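Local coordinates for uncharacterized protein MG376 homolog (Mycoplasma pneumoniae, PDB 2HQL), which probably binds single-stranded DNA as a small OB-fold protein that assembles from two copies, at residues N9-G15 against I70-L76. Residues are numbered along the deposited sequence; the frame is centred on the assembly and turned at random.
Sequences NRVFLEG and ISIEGIL
The carboxamide of Asn9 grips the backbone of Leu76 at both ends. Its OD1 accepts from Leu76 N at 2.8 Å, a bent bond (136° at the hydrogen), while its ND2 gives a straighter one (167°) to Leu76 O, which lies almost in the amide plane, 3.0 Å from ND2. Two bonds thus fix the rotation of the amide; the CG2 methyl of Ile75 meets it crosswise, 3.2 Å from OD1. Beyond this side-chain link the backbones pair directly: Val11 with Gly74, Leu13 with Ile72 and Gly15 with Ile70 are antiparallel hydrogen-bonded pairs, each exchanging two bonds, the shortest from Gly74 N to Val11 O at 2.6 Å. Strands 9-22 and 69-81 are the first and last in the sheet order, so their pairing closes the five-stranded OB-fold barrel. On the Val11 face, CG2 of Val11 reaches Leu76 CB at 3.7 Å. On the other, the Phe12 ring lies alongside the Glu73 chain, though how closely they pack is doubtful, and Arg10 NE and Glu73 OE2 form a salt bridge at 3.3 Å whose hydrogen bond is weak, with guanidinium and carboxylate planes 50° apart. Further out, strand 86-96 flanks segment 70-76, bonding to Glu73 and Ile75. Residues Asn9 to Leu13 also pair antiparallel with a strand of the second subunit, whose Tyr48 hydroxyl hydrogen-bonds to Leu76 O.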
ATOM      1  N   ASN A   9       6.116  -6.910   4.964  1.00 24.22           N
ATOM      2  CA  ASN A   9       5.022  -6.497   4.094  1.00 24.21           C
ATOM      3  C   ASN A   9       3.659  -6.788   4.716  1.00 23.96           C
ATOM      4  O   ASN A   9       3.094  -7.862   4.505  1.00 23.34           O
ATOM      5  CB  ASN A   9       5.104  -7.202   2.733  1.00 21.54           C
ATOM      6  CG  ASN A   9       4.226  -6.539   1.683  1.00 19.65           C
ATOM      7  OD1 ASN A   9       3.164  -6.006   1.993  1.00 20.13           O
ATOM      8  ND2 ASN A   9       4.664  -6.577   0.435  1.00 18.52           N
ATOM      9  N   ARG A  10       3.143  -5.828   5.480  1.00 24.19           N
ATOM     10  CA  ARG A  10       1.833  -5.960   6.110  1.00 23.71           C
ATOM     11  C   ARG A  10       1.056  -4.640   5.987  1.00 23.98           C
ATOM     12  O   ARG A  10       1.619  -3.555   6.152  1.00 22.75           O
ATOM     13  CB  ARG A  10       1.994  -6.374   7.571  1.00 23.41           C
ATOM     14  CG  ARG A  10       2.620  -7.744   7.697  1.00 27.48           C
ATOM     15  CD  ARG A  10       2.583  -8.302   9.097  1.00 31.05           C
ATOM     16  NE  ARG A  10       1.235  -8.335   9.654  1.00 35.10           N
ATOM     17  CZ  ARG A  10       0.914  -8.976  10.774  1.00 35.74           C
ATOM     18  NH1 ARG A  10       1.848  -9.642  11.439  1.00 38.16           N
ATOM     19  NH2 ARG A  10      -0.326  -8.930  11.244  1.00 35.39           N
ATOM     20  N   VAL A  11      -0.234  -4.750   5.672  1.00 23.75           N
ATOM     21  CA  VAL A  11      -1.108  -3.592   5.492  1.00 22.91           C
ATOM     22  C   VAL A  11      -2.414  -3.798   6.249  1.00 22.96           C
ATOM     23  O   VAL A  11      -2.963  -4.892   6.240  1.00 24.78           O
ATOM     24  CB  VAL A  11      -1.484  -3.412   3.998  1.00 23.08           C
ATOM     25  CG1 VAL A  11      -2.217  -2.098   3.777  1.00 21.55           C
ATOM     26  CG2 VAL A  11      -0.243  -3.502   3.142  1.00 25.22           C
ATOM     27  N   PHE A  12      -2.905  -2.746   6.896  1.00 22.21           N
ATOM     28  CA  PHE A  12      -4.178  -2.778   7.613  1.00 21.81           C
ATOM     29  C   PHE A  12      -4.960  -1.598   7.052  1.00 20.73           C
ATOM     30  O   PHE A  12      -4.493  -0.455   7.082  1.00 20.70           O
ATOM     31  CB  PHE A  12      -3.954  -2.610   9.110  1.00 21.24           C
ATOM     32  CG  PHE A  12      -3.194  -3.736   9.719  1.00 22.77           C
ATOM     33  CD1 PHE A  12      -3.862  -4.765  10.372  1.00 22.39           C
ATOM     34  CD2 PHE A  12      -1.807  -3.789   9.617  1.00 22.47           C
ATOM     35  CE1 PHE A  12      -3.166  -5.829  10.908  1.00 21.60           C
ATOM     36  CE2 PHE A  12      -1.094  -4.857  10.152  1.00 22.92           C
ATOM     37  CZ  PHE A  12      -1.776  -5.880  10.801  1.00 21.87           C
ATOM     38  N   LEU A  13      -6.150  -1.863   6.540  1.00 18.97           N
ATOM     39  CA  LEU A  13      -6.912  -0.797   5.924  1.00 18.57           C
ATOM     40  C   LEU A  13      -8.403  -1.032   6.002  1.00 19.85           C
ATOM     41  O   LEU A  13      -8.851  -2.166   6.111  1.00 21.16           O
ATOM     42  CB  LEU A  13      -6.492  -0.693   4.460  1.00 16.09           C
ATOM     43  CG  LEU A  13      -6.924   0.460   3.563  1.00 14.80           C
ATOM     44  CD1 LEU A  13      -6.265   1.764   4.009  1.00 12.02           C
ATOM     45  CD2 LEU A  13      -6.514   0.109   2.142  1.00 13.94           C
ATOM     46  N   GLU A  14      -9.164   0.053   5.921  1.00 22.75           N
ATOM     47  CA  GLU A  14     -10.619   0.002   5.969  1.00 23.39           C
ATOM     48  C   GLU A  14     -11.232   1.047   5.045  1.00 22.18           C
ATOM     49  O   GLU A  14     -10.715   2.148   4.907  1.00 24.15           O
ATOM     50  CB  GLU A  14     -11.112   0.261   7.393  1.00 27.59           C
ATOM     51  CG  GLU A  14     -12.543   0.769   7.422  1.00 33.15           C
ATOM     52  CD  GLU A  14     -13.002   1.208   8.790  1.00 37.35           C
ATOM     53  OE1 GLU A  14     -12.153   1.616   9.615  1.00 40.80           O
ATOM     54  OE2 GLU A  14     -14.226   1.164   9.030  1.00 39.40           O
ATOM     55  N   GLY A  15     -12.345   0.701   4.416  1.00 22.08           N
ATOM     56  CA  GLY A  15     -13.011   1.646   3.544  1.00 20.46           C
ATOM     57  C   GLY A  15     -14.386   1.150   3.164  1.00 20.58           C
ATOM     58  O   GLY A  15     -14.826   0.095   3.624  1.00 19.98           O
ATOM     59  N   ILE A  70     -15.516  -2.367   5.070  1.00 26.69           N
ATOM     60  CA  ILE A  70     -14.768  -3.576   5.353  1.00 24.66           C
ATOM     61  C   ILE A  70     -13.378  -3.168   5.810  1.00 24.69           C
ATOM     62  O   ILE A  70     -12.826  -2.184   5.319  1.00 24.62           O
ATOM     63  CB  ILE A  70     -14.646  -4.494   4.108  1.00 23.68           C
ATOM     64  CG1 ILE A  70     -13.951  -5.808   4.510  1.00 20.73           C
ATOM     65  CG2 ILE A  70     -13.865  -3.773   2.997  1.00 24.24           C
ATOM     66  CD1 ILE A  70     -13.919  -6.878   3.445  1.00 16.24           C
ATOM     67  N   SER A  71     -12.835  -3.914   6.773  1.00 24.36           N
ATOM     68  CA  SER A  71     -11.496  -3.663   7.309  1.00 23.28           C
ATOM     69  C   SER A  71     -10.733  -4.945   7.093  1.00 21.45           C
ATOM     70  O   SER A  71     -11.298  -6.018   7.256  1.00 21.26           O
ATOM     71  CB  SER A  71     -11.543  -3.371   8.815  1.00 23.44           C
ATOM     72  OG  SER A  71     -12.372  -2.258   9.106  1.00 26.27           O
ATOM     73  N   ILE A  72      -9.457  -4.854   6.734  1.00 20.57           N
ATOM     74  CA  ILE A  72      -8.666  -6.063   6.516  1.00 19.20           C
ATOM     75  C   ILE A  72      -7.217  -5.939   6.964  1.00 19.27           C
ATOM     76  O   ILE A  72      -6.769  -4.897   7.446  1.00 17.14           O
ATOM     77  CB  ILE A  72      -8.601  -6.467   5.003  1.00 20.47           C
ATOM     78  CG1 ILE A  72      -7.898  -5.359   4.204  1.00 19.55           C
ATOM     79  CG2 ILE A  72      -9.999  -6.748   4.442  1.00 18.51           C
ATOM     80  CD1 ILE A  72      -7.375  -5.813   2.857  1.00 22.28           C
ATOM     81  N   GLU A  73      -6.504  -7.049   6.789  1.00 20.25           N
ATOM     82  CA  GLU A  73      -5.076  -7.151   7.039  1.00 19.70           C
ATOM     83  C   GLU A  73      -4.612  -7.738   5.709  1.00 19.18           C
ATOM     84  O   GLU A  73      -5.184  -8.713   5.230  1.00 20.65           O
ATOM     85  CB  GLU A  73      -4.764  -8.124   8.172  1.00 20.72           C
ATOM     86  CG  GLU A  73      -3.345  -7.969   8.716  1.00 24.17           C
ATOM     87  CD  GLU A  73      -2.410  -9.098   8.330  1.00 25.59           C
ATOM     88  OE1 GLU A  73      -2.746 -10.255   8.653  1.00 28.89           O
ATOM     89  OE2 GLU A  73      -1.340  -8.834   7.721  1.00 25.89           O
ATOM     90  N   GLY A  74      -3.602  -7.154   5.086  1.00 18.40           N
ATOM     91  CA  GLY A  74      -3.183  -7.703   3.815  1.00 17.58           C
ATOM     92  C   GLY A  74      -1.740  -7.450   3.474  1.00 17.19           C
ATOM     93  O   GLY A  74      -0.971  -6.937   4.291  1.00 17.67           O
ATOM     94  N   ILE A  75      -1.382  -7.808   2.247  1.00 16.71           N
ATOM     95  CA  ILE A  75      -0.020  -7.651   1.755  1.00 15.37           C
ATOM     96  C   ILE A  75      -0.023  -6.750   0.518  1.00 14.28           C
ATOM     97  O   ILE A  75      -0.728  -7.004  -0.458  1.00 13.85           O
ATOM     98  CB  ILE A  75       0.575  -9.029   1.407  1.00 13.56           C
ATOM     99  CG1 ILE A  75       0.336 -10.003   2.568  1.00 15.80           C
ATOM    100  CG2 ILE A  75       2.046  -8.915   1.173  1.00 15.82           C
ATOM    101  CD1 ILE A  75       0.762 -11.435   2.282  1.00 12.42           C
ATOM    102  N   LEU A  76       0.766  -5.688   0.563  1.00 15.01           N
ATOM    103  CA  LEU A  76       0.825  -4.768  -0.563  1.00 14.41           C
ATOM    104  C   LEU A  76       1.583  -5.350  -1.765  1.00 15.28           C
ATOM    105  O   LEU A  76       2.769  -5.680  -1.670  1.00 15.49           O
ATOM    106  CB  LEU A  76       1.457  -3.454  -0.110  1.00 14.55           C
ATOM    107  CG  LEU A  76       1.120  -2.216  -0.938  1.00 13.80           C
ATOM    108  CD1 LEU A  76      -0.388  -2.042  -1.038  1.00 13.29           C
ATOM    109  CD2 LEU A  76       1.742  -1.009  -0.291  1.00 12.52           C
TER